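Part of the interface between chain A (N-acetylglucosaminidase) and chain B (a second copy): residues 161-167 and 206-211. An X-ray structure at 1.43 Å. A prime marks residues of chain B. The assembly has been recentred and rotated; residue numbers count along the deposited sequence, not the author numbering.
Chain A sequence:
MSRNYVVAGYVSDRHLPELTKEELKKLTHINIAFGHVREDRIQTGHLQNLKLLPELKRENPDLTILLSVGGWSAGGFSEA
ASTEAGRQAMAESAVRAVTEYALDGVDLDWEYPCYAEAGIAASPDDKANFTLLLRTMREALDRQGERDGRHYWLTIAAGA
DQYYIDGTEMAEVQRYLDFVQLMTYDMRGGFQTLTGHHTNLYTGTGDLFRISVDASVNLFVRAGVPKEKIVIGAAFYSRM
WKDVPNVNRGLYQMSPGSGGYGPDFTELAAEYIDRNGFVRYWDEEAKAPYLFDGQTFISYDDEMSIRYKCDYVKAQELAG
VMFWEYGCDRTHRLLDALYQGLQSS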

ATOM      1  N   ASP A 161       2.895   2.260   8.688  1.00 12.33           N
ATOM      2  CA  ASP A 161       3.423   1.901   7.380  1.00 11.37           C
ATOM      3  C   ASP A 161       4.421   2.952   6.892  1.00 12.23           C
ATOM      4  O   ASP A 161       4.700   3.959   7.563  1.00 10.58           O
ATOM      5  N   GLN A 162       4.925   2.712   5.679  1.00 11.72           N
ATOM      6  CA  GLN A 162       5.987   3.529   5.100  1.00 11.34           C
ATOM      7  C   GLN A 162       5.624   5.009   5.065  1.00 10.75           C
ATOM      8  O   GLN A 162       6.489   5.866   5.259  1.00 12.71           O
ATOM      9  N   TYR A 163       4.360   5.331   4.778  1.00 10.08           N
ATOM     10  CA  TYR A 163       3.974   6.738   4.707  1.00 10.04           C
ATOM     11  C   TYR A 163       4.402   7.496   5.955  1.00  9.04           C
ATOM     12  O   TYR A 163       4.791   8.670   5.876  1.00  9.40           O
ATOM     13  N   TYR A 164       4.307   6.858   7.126  1.00 10.69           N
ATOM     14  CA  TYR A 164       4.555   7.598   8.360  1.00  8.90           C
ATOM     15  C   TYR A 164       6.036   7.919   8.507  1.00 11.91           C
ATOM     16  O   TYR A 164       6.401   9.036   8.911  1.00 11.36           O
ATOM     17  N   ILE A 165       6.894   6.956   8.166  1.00 11.42           N
ATOM     18  CA  ILE A 165       8.333   7.187   8.129  1.00 10.88           C
ATOM     19  C   ILE A 165       8.658   8.319   7.167  1.00 13.58           C
ATOM     20  O   ILE A 165       9.482   9.192   7.464  1.00 12.74           O
ATOM     21  N   ASP A 166       8.007   8.329   5.997  1.00 10.39           N
ATOM     22  CA  ASP A 166       8.294   9.333   4.983  1.00 11.80           C
ATOM     23  C   ASP A 166       7.841  10.721   5.404  1.00 12.31           C
ATOM     24  O   ASP A 166       8.370  11.708   4.887  1.00 13.89           O
ATOM     25  N   GLY A 167       6.880  10.826   6.321  1.00 11.27           N
ATOM     26  CA  GLY A 167       6.399  12.116   6.770  1.00 12.11           C
ATOM     27  C   GLY A 167       6.992  12.610   8.069  1.00 11.14           C
ATOM     28  O   GLY A 167       6.552  13.651   8.575  1.00 11.09           O
TER
ATOM     29  N   GLY B 206       2.268  13.657   1.026  1.00  9.41           N
ATOM     30  CA  GLY B 206       0.898  13.584   1.487  1.00 11.07           C
ATOM     31  C   GLY B 206       0.093  12.405   0.988  1.00 10.21           C
ATOM     32  O   GLY B 206      -1.085  12.307   1.334  1.00 10.28           O
ATOM     33  N   ASP B 207       0.671  11.534   0.165  1.00 10.28           N
ATOM     34  CA  ASP B 207       0.012  10.318  -0.306  1.00  9.71           C
ATOM     35  C   ASP B 207       0.316   9.176   0.661  1.00  9.29           C
ATOM     36  O   ASP B 207       1.484   8.885   0.921  1.00 11.07           O
ATOM     37  N   LEU B 208      -0.732   8.523   1.189  1.00 10.17           N
ATOM     38  CA  LEU B 208      -0.508   7.362   2.054  1.00 10.11           C
ATOM     39  C   LEU B 208       0.144   6.215   1.297  1.00 10.84           C
ATOM     40  O   LEU B 208       0.825   5.377   1.902  1.00 11.51           O
ATOM     41  N   PHE B 209      -0.050   6.155  -0.016  1.00 10.08           N
ATOM     42  CA  PHE B 209       0.547   5.137  -0.867  1.00 10.12           C
ATOM     43  C   PHE B 209       1.799   5.736  -1.491  1.00  9.72           C
ATOM     44  O   PHE B 209       1.775   6.885  -1.942  1.00 10.27           O
ATOM     45  N   ARG B 210       2.907   4.991  -1.459  1.00 11.29           N
ATOM     46  CA  ARG B 210       4.222   5.571  -1.719  1.00 11.27           C
ATOM     47  C   ARG B 210       4.851   5.133  -3.040  1.00 12.10           C
ATOM     48  O   ARG B 210       5.998   5.495  -3.308  1.00 11.99           O
ATOM     49  N   ILE B 211       4.133   4.388  -3.875  1.00 10.17           N
ATOM     50  CA  ILE B 211       4.698   3.874  -5.120  1.00  9.66           C
ATOM     51  C   ILE B 211       4.678   4.946  -6.212  1.00 12.23           C
ATOM     52  O   ILE B 211       3.908   5.910  -6.173  1.00 10.98           O
TER

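A short helix of chain A packs against an irregular segment of chain B, burying 252 Å² over both sides. Asp161 precedes the helix. Its CB points toward chain B, but the side chain makes no contact with that stretch. It turns to its own chain instead, where Asp161 OD1 accepts a hydrogen bond from Gln162 N at 2.7 Å.

Gln162 also points toward chain B, with chi1 t and chi2 p. Its contact is slight: Gln162 CG lies 4.1 Å from Arg210′ CG. The amide bonds within its own chain, with Gln162 NE2 donating to Asp166 OD1 at 2.9 Å.

Tyr163 leaves the backbone sideways, with chi1 p. Tyr163 CB sits 3.4 Å from Leu208′ O. Leu208′, in the m,t rotamer, also starts sideways, but its end comes nearer. CD2 of Leu208′ lies over one face of the Tyr163 ring, 3.6 Å from Tyr163 CD2 and 3.8 Å from the ring centroid, in a CH-pi contact. Arg210′ CD approaches Tyr163 CA at 3.8 Å. Water 1 joins the two backbones: it accepts from Tyr163 N at 3.0 Å and donates to Leu208′ O at 2.9 Å.

Tyr164 points away, and Ile165 is out of reach.

Asp166 points toward chain B with chi1 m and makes the salt bridge of this contact. Arg210′ NE donates to Asp166 OD2 at 2.7 Å, and the carboxylate oxygen meets the guanidinium at its edge, near its plane. Arg210′ points toward chain A, with chi1, chi2 and chi3 all m. Arg210′ NH1 donates to Asp207′ O at 2.8 Å, tying the guanidinium to the backbone of its own chain. Water 2 accepts from Arg210′ NH2 at 3.0 Å and donates weakly to Asp166 OD2 at 3.3 Å, adding a second link between the charged groups.

Gly167 is the first residue to leave helical phi/psi, and it makes no contact with the other stretch.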

ATOM      1  CB  ASP A 161       2.267   1.704   6.392  1.00 12.43           C
ATOM      2  CG  ASP A 161       2.554   0.648   5.326  1.00 15.15           C
ATOM      3  OD1 ASP A 161       3.734   0.328   5.075  1.00 14.62           O
ATOM      4  OD2 ASP A 161       1.574   0.160   4.723  1.00 19.96           O
ATOM      5  CB  GLN A 162       6.302   3.034   3.685  1.00 11.79           C
ATOM      6  CG  GLN A 162       7.486   3.736   3.029  1.00 14.39           C
ATOM      7  CD  GLN A 162       8.818   3.375   3.657  1.00 18.09           C
ATOM      8  OE1 GLN A 162       9.147   2.196   3.803  1.00 22.48           O
ATOM      9  NE2 GLN A 162       9.592   4.383   4.023  1.00 18.94           N
ATOM     10  CB  TYR A 163       2.459   6.882   4.486  1.00 11.37           C
ATOM     11  CG  TYR A 163       1.612   6.391   5.645  1.00  9.21           C
ATOM     12  CD1 TYR A 163       1.122   5.091   5.676  1.00 12.80           C
ATOM     13  CD2 TYR A 163       1.311   7.221   6.724  1.00 10.56           C
ATOM     14  CE1 TYR A 163       0.358   4.637   6.744  1.00 11.49           C
ATOM     15  CE2 TYR A 163       0.553   6.762   7.803  1.00 10.97           C
ATOM     16  CZ  TYR A 163       0.086   5.468   7.796  1.00  9.33           C
ATOM     17  OH  TYR A 163      -0.664   5.003   8.851  1.00 13.14           O
ATOM     18  CB  TYR A 164       4.041   6.822   9.575  1.00  9.25           C
ATOM     19  CG  TYR A 164       4.043   7.682  10.823  1.00  8.95           C
ATOM     20  CD1 TYR A 164       5.170   7.733  11.644  1.00  8.91           C
ATOM     21  CD2 TYR A 164       2.938   8.466  11.154  1.00  9.85           C
ATOM     22  CE1 TYR A 164       5.192   8.525  12.783  1.00 10.16           C
ATOM     23  CE2 TYR A 164       2.943   9.267  12.292  1.00  9.29           C
ATOM     24  CZ  TYR A 164       4.076   9.293  13.096  1.00  8.72           C
ATOM     25  OH  TYR A 164       4.100  10.084  14.224  1.00 10.78           O
ATOM     26  CB  ILE A 165       9.045   5.882   7.722  1.00 12.93           C
ATOM     27  CG1 ILE A 165       8.708   4.750   8.700  1.00 16.30           C
ATOM     28  CG2 ILE A 165      10.553   6.101   7.606  1.00 13.93           C
ATOM     29  CD1 ILE A 165       9.225   4.985  10.104  1.00 16.77           C
ATOM     30  CB  ASP A 166       7.619   8.960   3.659  1.00 12.13           C
ATOM     31  CG  ASP A 166       8.201   7.699   3.033  1.00 15.21           C
ATOM     32  OD1 ASP A 166       9.278   7.250   3.481  1.00 15.25           O
ATOM     33  OD2 ASP A 166       7.590   7.171   2.082  1.00 13.59           O
TER
ATOM     34  CB  ASP B 207       0.548   9.966  -1.696  1.00 10.77           C
ATOM     35  CG  ASP B 207      -0.291   8.917  -2.406  1.00 10.44           C
ATOM     36  OD1 ASP B 207      -1.173   8.316  -1.762  1.00 11.27           O
ATOM     37  OD2 ASP B 207      -0.049   8.685  -3.616  1.00 11.21           O
ATOM     38  CB  LEU B 208      -1.830   6.874   2.662  1.00 11.23           C
ATOM     39  CG  LEU B 208      -2.513   7.813   3.655  1.00 12.35           C
ATOM     40  CD1 LEU B 208      -3.845   7.218   4.104  1.00 14.94           C
ATOM     41  CD2 LEU B 208      -1.635   8.114   4.859  1.00 13.15           C
ATOM     42  CB  PHE B 209      -0.468   4.712  -1.927  1.00 10.86           C
ATOM     43  CG  PHE B 209      -1.687   4.054  -1.342  1.00 10.93           C
ATOM     44  CD1 PHE B 209      -1.724   2.676  -1.172  1.00 14.29           C
ATOM     45  CD2 PHE B 209      -2.774   4.799  -0.942  1.00 12.54           C
ATOM     46  CE1 PHE B 209      -2.836   2.064  -0.611  1.00 15.99           C
ATOM     47  CE2 PHE B 209      -3.894   4.190  -0.376  1.00 12.75           C
ATOM     48  CZ  PHE B 209      -3.918   2.819  -0.224  1.00 15.12           C
ATOM     49  CB  ARG B 210       5.177   5.310  -0.549  1.00 11.12           C
ATOM     50  CG  ARG B 210       4.600   5.679   0.828  1.00 10.95           C
ATOM     51  CD  ARG B 210       4.182   7.146   0.931  1.00 11.06           C
ATOM     52  NE  ARG B 210       5.316   8.051   0.818  1.00 11.32           N
ATOM     53  CZ  ARG B 210       5.218   9.324   0.447  1.00 11.48           C
ATOM     54  NH1 ARG B 210       4.034   9.845   0.146  1.00 12.30           N
ATOM     55  NH2 ARG B 210       6.319  10.062   0.361  1.00 12.63           N
ATOM     56  CB  ILE B 211       3.966   2.584  -5.546  1.00 10.56           C
ATOM     57  CG1 ILE B 211       4.766   1.773  -6.582  1.00 11.64           C
ATOM     58  CG2 ILE B 211       2.581   2.916  -6.072  1.00 13.13           C
ATOM     59  CD1 ILE B 211       6.155   1.333  -6.131  1.00 12.49           C
TER
HETATM   60  O   HOH W   1       2.716   3.542   3.099  1.00 13.81           O
HETATM   61  O   HOH W   2       9.125   9.157  -0.083  1.00 30.55           O